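Local coordinates for protein CurF (Lyngbya majuscula, PDB 2Q34) that probably catalyses decarboxylation as a crotonase-family domain in polyketide chain beta-branching, at residues A[57-62]-A[100-105]; A[6-11]-A[45-50]. All blocks are in the same frame, centred on the assembly; numbering follows the deposited sequence.

Interaction 1: A[57-62]-A[100-105]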
loop_
_atom_site.group_PDB
_atom_site.type_symbol
_atom_site.label_atom_id
_atom_site.label_comp_id
_atom_site.label_asym_id
_atom_site.label_seq_id
_atom_site.Cartn_x
_atom_site.Cartn_y
_atom_site.Cartn_z
ATOM N N GLY A 57 -21.032 -18.437 -16.132
ATOM C CA GLY A 57 -20.872 -19.686 -15.393
ATOM C C GLY A 57 -19.744 -19.604 -14.383
ATOM O O GLY A 57 -19.702 -18.682 -13.560
ATOM N N ASN A 58 -18.821 -20.554 -14.480
ATOM C CA ASN A 58 -17.715 -20.685 -13.524
ATOM C C ASN A 58 -16.428 -19.918 -13.901
ATOM O O ASN A 58 -15.435 -20.002 -13.168
ATOM C CB ASN A 58 -17.366 -22.163 -13.344
ATOM C CG ASN A 58 -18.467 -22.942 -12.658
ATOM O OD1 ASN A 58 -19.215 -22.397 -11.843
ATOM N ND2 ASN A 58 -18.574 -24.215 -12.990
ATOM N N TYR A 59 -16.446 -19.210 -15.036
ATOM C CA TYR A 59 -15.253 -18.543 -15.576
ATOM C C TYR A 59 -15.412 -17.053 -15.871
ATOM O O TYR A 59 -16.316 -16.643 -16.592
ATOM C CB TYR A 59 -14.811 -19.224 -16.870
ATOM C CG TYR A 59 -14.375 -20.640 -16.644
ATOM C CD1 TYR A 59 -13.054 -20.927 -16.330
ATOM C CD2 TYR A 59 -15.281 -21.686 -16.740
ATOM C CE1 TYR A 59 -12.639 -22.230 -16.120
ATOM C CE2 TYR A 59 -14.878 -22.994 -16.524
ATOM C CZ TYR A 59 -13.558 -23.252 -16.206
ATOM O OH TYR A 59 -13.148 -24.548 -16.003
ATOM N N PHE A 60 -14.507 -16.255 -15.316
ATOM C CA PHE A 60 -14.330 -14.895 -15.762
ATOM C C PHE A 60 -13.442 -14.917 -17.024
ATOM O O PHE A 60 -13.893 -14.553 -18.114
ATOM C CB PHE A 60 -13.711 -14.010 -14.653
ATOM C CG PHE A 60 -13.425 -12.597 -15.112
ATOM C CD1 PHE A 60 -14.470 -11.711 -15.291
ATOM C CD2 PHE A 60 -12.116 -12.167 -15.385
ATOM C CE1 PHE A 60 -14.248 -10.397 -15.705
ATOM C CE2 PHE A 60 -11.867 -10.849 -15.825
ATOM C CZ PHE A 60 -12.943 -9.962 -15.989
ATOM N N SER A 61 -12.182 -15.356 -16.885
ATOM C CA SER A 61 -11.292 -15.481 -18.038
ATOM C C SER A 61 -10.156 -16.467 -17.742
ATOM O O SER A 61 -9.472 -16.370 -16.723
ATOM C CB SER A 61 -10.702 -14.118 -18.472
ATOM O OG SER A 61 -9.739 -14.326 -19.513
ATOM N N SER A 62 -9.961 -17.434 -18.625
ATOM C CA SER A 62 -8.892 -18.370 -18.384
ATOM C C SER A 62 -7.610 -17.963 -19.121
ATOM O O SER A 62 -6.631 -18.702 -19.121
ATOM C CB SER A 62 -9.357 -19.790 -18.714
ATOM O OG SER A 62 -9.552 -19.901 -20.097
ATOM N N HIS A 100 -13.551 -18.154 -12.235
ATOM C CA HIS A 100 -12.105 -18.290 -12.116
ATOM C C HIS A 100 -11.415 -17.295 -13.051
ATOM O O HIS A 100 -11.942 -16.962 -14.121
ATOM C CB HIS A 100 -11.656 -19.703 -12.507
ATOM C CG HIS A 100 -12.457 -20.812 -11.886
ATOM N ND1 HIS A 100 -12.526 -21.016 -10.520
ATOM C CD2 HIS A 100 -13.187 -21.802 -12.450
ATOM C CE1 HIS A 100 -13.288 -22.067 -10.274
ATOM N NE2 HIS A 100 -13.706 -22.558 -11.429
ATOM N N SER A 101 -10.235 -16.838 -12.651
ATOM C CA SER A 101 -9.394 -16.026 -13.548
ATOM C C SER A 101 -7.943 -16.494 -13.478
ATOM O O SER A 101 -7.350 -16.511 -12.395
ATOM C CB SER A 101 -9.467 -14.531 -13.204
ATOM O OG SER A 101 -10.811 -14.101 -13.043
ATOM N N PHE A 102 -7.387 -16.826 -14.643
ATOM C CA PHE A 102 -6.014 -17.311 -14.761
ATOM C C PHE A 102 -5.153 -16.495 -15.707
ATOM O O PHE A 102 -5.582 -16.165 -16.831
ATOM C CB PHE A 102 -6.000 -18.757 -15.262
ATOM C CG PHE A 102 -6.849 -19.680 -14.465
ATOM C CD1 PHE A 102 -7.988 -20.240 -15.018
ATOM C CD2 PHE A 102 -6.506 -19.997 -13.161
ATOM C CE1 PHE A 102 -8.774 -21.117 -14.287
ATOM C CE2 PHE A 102 -7.279 -20.867 -12.422
ATOM C CZ PHE A 102 -8.431 -21.417 -12.985
ATOM N N GLY A 103 -3.934 -16.197 -15.240
ATOM C CA GLY A 103 -2.881 -15.589 -16.056
ATOM C C GLY A 103 -3.325 -14.247 -16.590
ATOM O O GLY A 103 -3.747 -13.360 -15.823
ATOM N N GLY A 104 -3.244 -14.096 -17.904
ATOM C CA GLY A 104 -3.697 -12.863 -18.512
ATOM C C GLY A 104 -5.147 -12.593 -18.135
ATOM O O GLY A 104 -5.602 -11.454 -18.208
ATOM N N GLY A 105 -5.890 -13.647 -17.790
ATOM C CA GLY A 105 -7.307 -13.512 -17.431
ATOM C C GLY A 105 -7.485 -12.777 -16.118
ATOM O O GLY A 105 -8.448 -12.020 -15.958
#

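Interaction 2: A[6-11]-A[45-50]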
loop_
_atom_site.group_PDB
_atom_site.type_symbol
_atom_site.label_atom_id
_atom_site.label_comp_id
_atom_site.label_asym_id
_atom_site.label_seq_id
_atom_site.Cartn_x
_atom_site.Cartn_y
_atom_site.Cartn_z
ATOM N N LEU A 6 -23.134 -6.911 -25.257
ATOM C CA LEU A 6 -23.290 -5.701 -24.465
ATOM C C LEU A 6 -24.762 -5.518 -24.139
ATOM O O LEU A 6 -25.624 -5.629 -25.027
ATOM C CB LEU A 6 -22.744 -4.484 -25.241
ATOM C CG LEU A 6 -22.931 -3.067 -24.713
ATOM C CD1 LEU A 6 -21.975 -2.741 -23.634
ATOM C CD2 LEU A 6 -22.702 -2.096 -25.879
ATOM N N THR A 7 -25.073 -5.280 -22.878
ATOM C CA THR A 7 -26.457 -4.993 -22.504
ATOM C C THR A 7 -26.534 -3.731 -21.659
ATOM O O THR A 7 -25.566 -3.369 -20.978
ATOM C CB THR A 7 -27.103 -6.150 -21.742
ATOM O OG1 THR A 7 -26.219 -6.584 -20.703
ATOM C CG2 THR A 7 -27.432 -7.339 -22.692
ATOM N N GLU A 8 -27.680 -3.059 -21.702
ATOM C CA GLU A 8 -27.842 -1.816 -20.933
ATOM C C GLU A 8 -28.536 -2.127 -19.614
ATOM O O GLU A 8 -29.530 -2.863 -19.576
ATOM C CB GLU A 8 -28.634 -0.791 -21.737
ATOM C CG GLU A 8 -27.894 -0.317 -22.965
ATOM C CD GLU A 8 -28.734 0.591 -23.855
ATOM O OE1 GLU A 8 -29.964 0.668 -23.645
ATOM O OE2 GLU A 8 -28.149 1.221 -24.760
ATOM N N LEU A 9 -28.013 -1.567 -18.532
ATOM C CA LEU A 9 -28.578 -1.805 -17.213
ATOM C C LEU A 9 -29.365 -0.618 -16.670
ATOM O O LEU A 9 -29.960 -0.725 -15.589
ATOM C CB LEU A 9 -27.477 -2.182 -16.224
ATOM C CG LEU A 9 -26.645 -3.416 -16.576
ATOM C CD1 LEU A 9 -25.717 -3.729 -15.415
ATOM C CD2 LEU A 9 -27.548 -4.603 -16.874
ATOM N N GLY A 10 -29.358 0.505 -17.396
ATOM C CA GLY A 10 -30.038 1.725 -16.922
ATOM C C GLY A 10 -29.089 2.760 -16.338
ATOM O O GLY A 10 -28.053 2.414 -15.761
ATOM N N ASN A 11 -29.431 4.032 -16.523
ATOM C CA ASN A 11 -28.654 5.156 -15.960
ATOM C C ASN A 11 -27.217 5.267 -16.461
ATOM O O ASN A 11 -26.371 5.915 -15.812
ATOM C CB ASN A 11 -28.659 5.105 -14.436
ATOM C CG ASN A 11 -30.047 4.998 -13.876
ATOM O OD1 ASN A 11 -30.921 5.788 -14.220
ATOM N ND2 ASN A 11 -30.265 4.004 -13.025
ATOM N N ASN A 45 -21.123 5.464 -27.716
ATOM C CA ASN A 45 -22.386 5.803 -27.079
ATOM C C ASN A 45 -22.131 6.728 -25.876
ATOM O O ASN A 45 -21.860 6.246 -24.769
ATOM C CB ASN A 45 -23.105 4.526 -26.645
ATOM C CG ASN A 45 -23.873 3.843 -27.787
ATOM O OD1 ASN A 45 -23.289 3.205 -28.693
ATOM N ND2 ASN A 45 -25.198 3.951 -27.734
ATOM N N GLN A 46 -22.231 8.041 -26.089
ATOM C CA GLN A 46 -21.859 9.019 -25.048
ATOM C C GLN A 46 -22.781 9.008 -23.828
ATOM O O GLN A 46 -22.505 9.675 -22.838
ATOM C CB GLN A 46 -21.804 10.434 -25.625
ATOM C CG GLN A 46 -20.795 10.602 -26.755
ATOM C CD GLN A 46 -19.342 10.669 -26.282
ATOM O OE1 GLN A 46 -18.896 11.699 -25.771
ATOM N NE2 GLN A 46 -18.589 9.590 -26.495
ATOM N N GLN A 47 -23.882 8.273 -23.901
ATOM C CA GLN A 47 -24.779 8.170 -22.760
ATOM C C GLN A 47 -24.272 7.158 -21.720
ATOM O O GLN A 47 -24.726 7.150 -20.563
ATOM C CB GLN A 47 -26.214 7.864 -23.206
ATOM C CG GLN A 47 -26.441 6.443 -23.705
ATOM C CD GLN A 47 -26.062 6.228 -25.171
ATOM O OE1 GLN A 47 -25.182 6.898 -25.720
ATOM N NE2 GLN A 47 -26.730 5.271 -25.807
ATOM N N TYR A 48 -23.322 6.310 -22.115
ATOM C CA TYR A 48 -22.789 5.303 -21.177
ATOM C C TYR A 48 -21.737 5.894 -20.265
ATOM O O TYR A 48 -20.916 6.692 -20.712
ATOM C CB TYR A 48 -22.169 4.148 -21.950
ATOM C CG TYR A 48 -23.125 3.374 -22.825
ATOM C CD1 TYR A 48 -24.514 3.431 -22.632
ATOM C CD2 TYR A 48 -22.629 2.521 -23.808
ATOM C CE1 TYR A 48 -25.390 2.677 -23.454
ATOM C CE2 TYR A 48 -23.485 1.776 -24.621
ATOM C CZ TYR A 48 -24.847 1.857 -24.444
ATOM O OH TYR A 48 -25.660 1.098 -25.250
ATOM N N LYS A 49 -21.764 5.495 -18.997
ATOM C CA LYS A 49 -20.955 6.088 -17.944
ATOM C C LYS A 49 -20.111 5.069 -17.159
ATOM O O LYS A 49 -19.125 5.456 -16.511
ATOM C CB LYS A 49 -21.866 6.756 -16.916
ATOM C CG LYS A 49 -22.615 7.995 -17.408
ATOM C CD LYS A 49 -23.358 8.535 -16.190
ATOM C CE LYS A 49 -24.053 9.820 -16.483
ATOM N NZ LYS A 49 -24.705 10.259 -15.232
ATOM N N VAL A 50 -20.565 3.812 -17.113
ATOM C CA VAL A 50 -19.846 2.749 -16.388
ATOM C C VAL A 50 -20.031 1.432 -17.109
ATOM O O VAL A 50 -21.149 1.081 -17.518
ATOM C CB VAL A 50 -20.410 2.525 -14.969
ATOM C CG1 VAL A 50 -19.582 1.479 -14.192
ATOM C CG2 VAL A 50 -20.512 3.842 -14.163
HETATM O O HOH W 1 -26.846 8.405 -15.054
#

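Interaction 1: A[57-62]-A[100-105]
His100 pairs with the 57-62 loop through its backbone: its N donates to Asn58 O (2.8 Å), and its O accepts from both Phe60 N and Ser61 N. This double grip on one carbonyl marks a beta bulge at the corner where the chain turns at Phe60. Beyond it the parallel pairing resumes, with Phe102 N reaching Ser61 O at 3.0 Å.

The aromatic contact is edge-to-face. With CG anti to the carbonyl carbon (chi1 -47°), the ring places His100 CD2 over one face of the Tyr59 ring, 3.7 Å from Tyr59 CE1, with the planes at 75°. Histidine suits the place because it offers a C-H edge to that face and a ring nitrogen, ND1, to Val122 N in the next strand. With an alanine here, the face of Tyr59 is likely to lose its edge partner and Val122 N its side-chain acceptor.

On the buried side, Phe60 CD2 lies 3.3 Å from Ser101 OG, which has no polar partner in the model, while the Phe60 ring also packs on Ala95 and Met97. Ser61 OG, bonded to Asn25 O and Gly63 N, sits 3.3 Å from Gly105 CA; glycine fits because a CB there would collide with Ser61 O. A loop after a core strand set beside a glycine-rich helix start is the crotonase arrangement in which two backbone N-H groups form the oxyanion hole; these segments probably do so here.

Interaction 2: A[6-11]-A[45-50]
Tyr48 reaches from the turn after helix 29-44 to meet Leu6 and Glu8 of strand 4-10. At its CB the chain leaves the backbone with CG anti to the carbonyl carbon (chi1 -63°), which lets the end of the ring come up to both. Asn45 CB rests over one ring face, 3.4 Å above its plane; the type I turn that brings it there is closed by Tyr48 N bonding to Asn45 O. Farther out the ring flanks part company: Tyr48 CE2 touches Leu6 CD2 at 4.1 Å, whereas Tyr48 CE1 lies 3.9 Å from Glu8 CG. Leucine suits its place because it also packs on Val14 and on Cys38, Val41 and Val42 of the helix. Strands 4-10 and 13-18 are antiparallel neighbours at the margin of the crotonase core sheet, and helix 29-44 links 13-18 to the parallel strand 50-54 in a beta-alpha-beta crossover. Tyr48 thus ties that connection to the outermost strand. At the tip, Tyr48 OH donates to Glu8 OE2 over 2.5 Å, a short bond taken by the anti lone pair of an oxygen near the ring plane, while the carboxylate is turned 81° from the ring. An extended glutamate is long enough to reach this phenol. Farther along, water 1 donates to Asn11 O (2.6 Å) and accepts from Lys49 NZ (2.8 Å); the same ammonium also donates to Ser195 O and Ala193 O.

Overall arrangement
Interaction 1 is partly buried near the middle of the domain, its centre about 8 Å from that of the chain, whereas interaction 2 is a surface contact about 21 Å out. Their centres stand about 24 Å apart and they do not touch. They follow one another along the chain: strand 50-54 leads from interaction 2 toward the loop 57-62. Both also lie near helix 178-192, which meets Asn58 and His100 in one and Leu9 and Val50 in the other. Interaction 1 relies on direct main-chain bonds, ring packing and small residues fitted closely; interaction 2 relies on one phenol-carboxylate bond, an apolar leucine-ring touch and a water between a lysine and a backbone carbonyl.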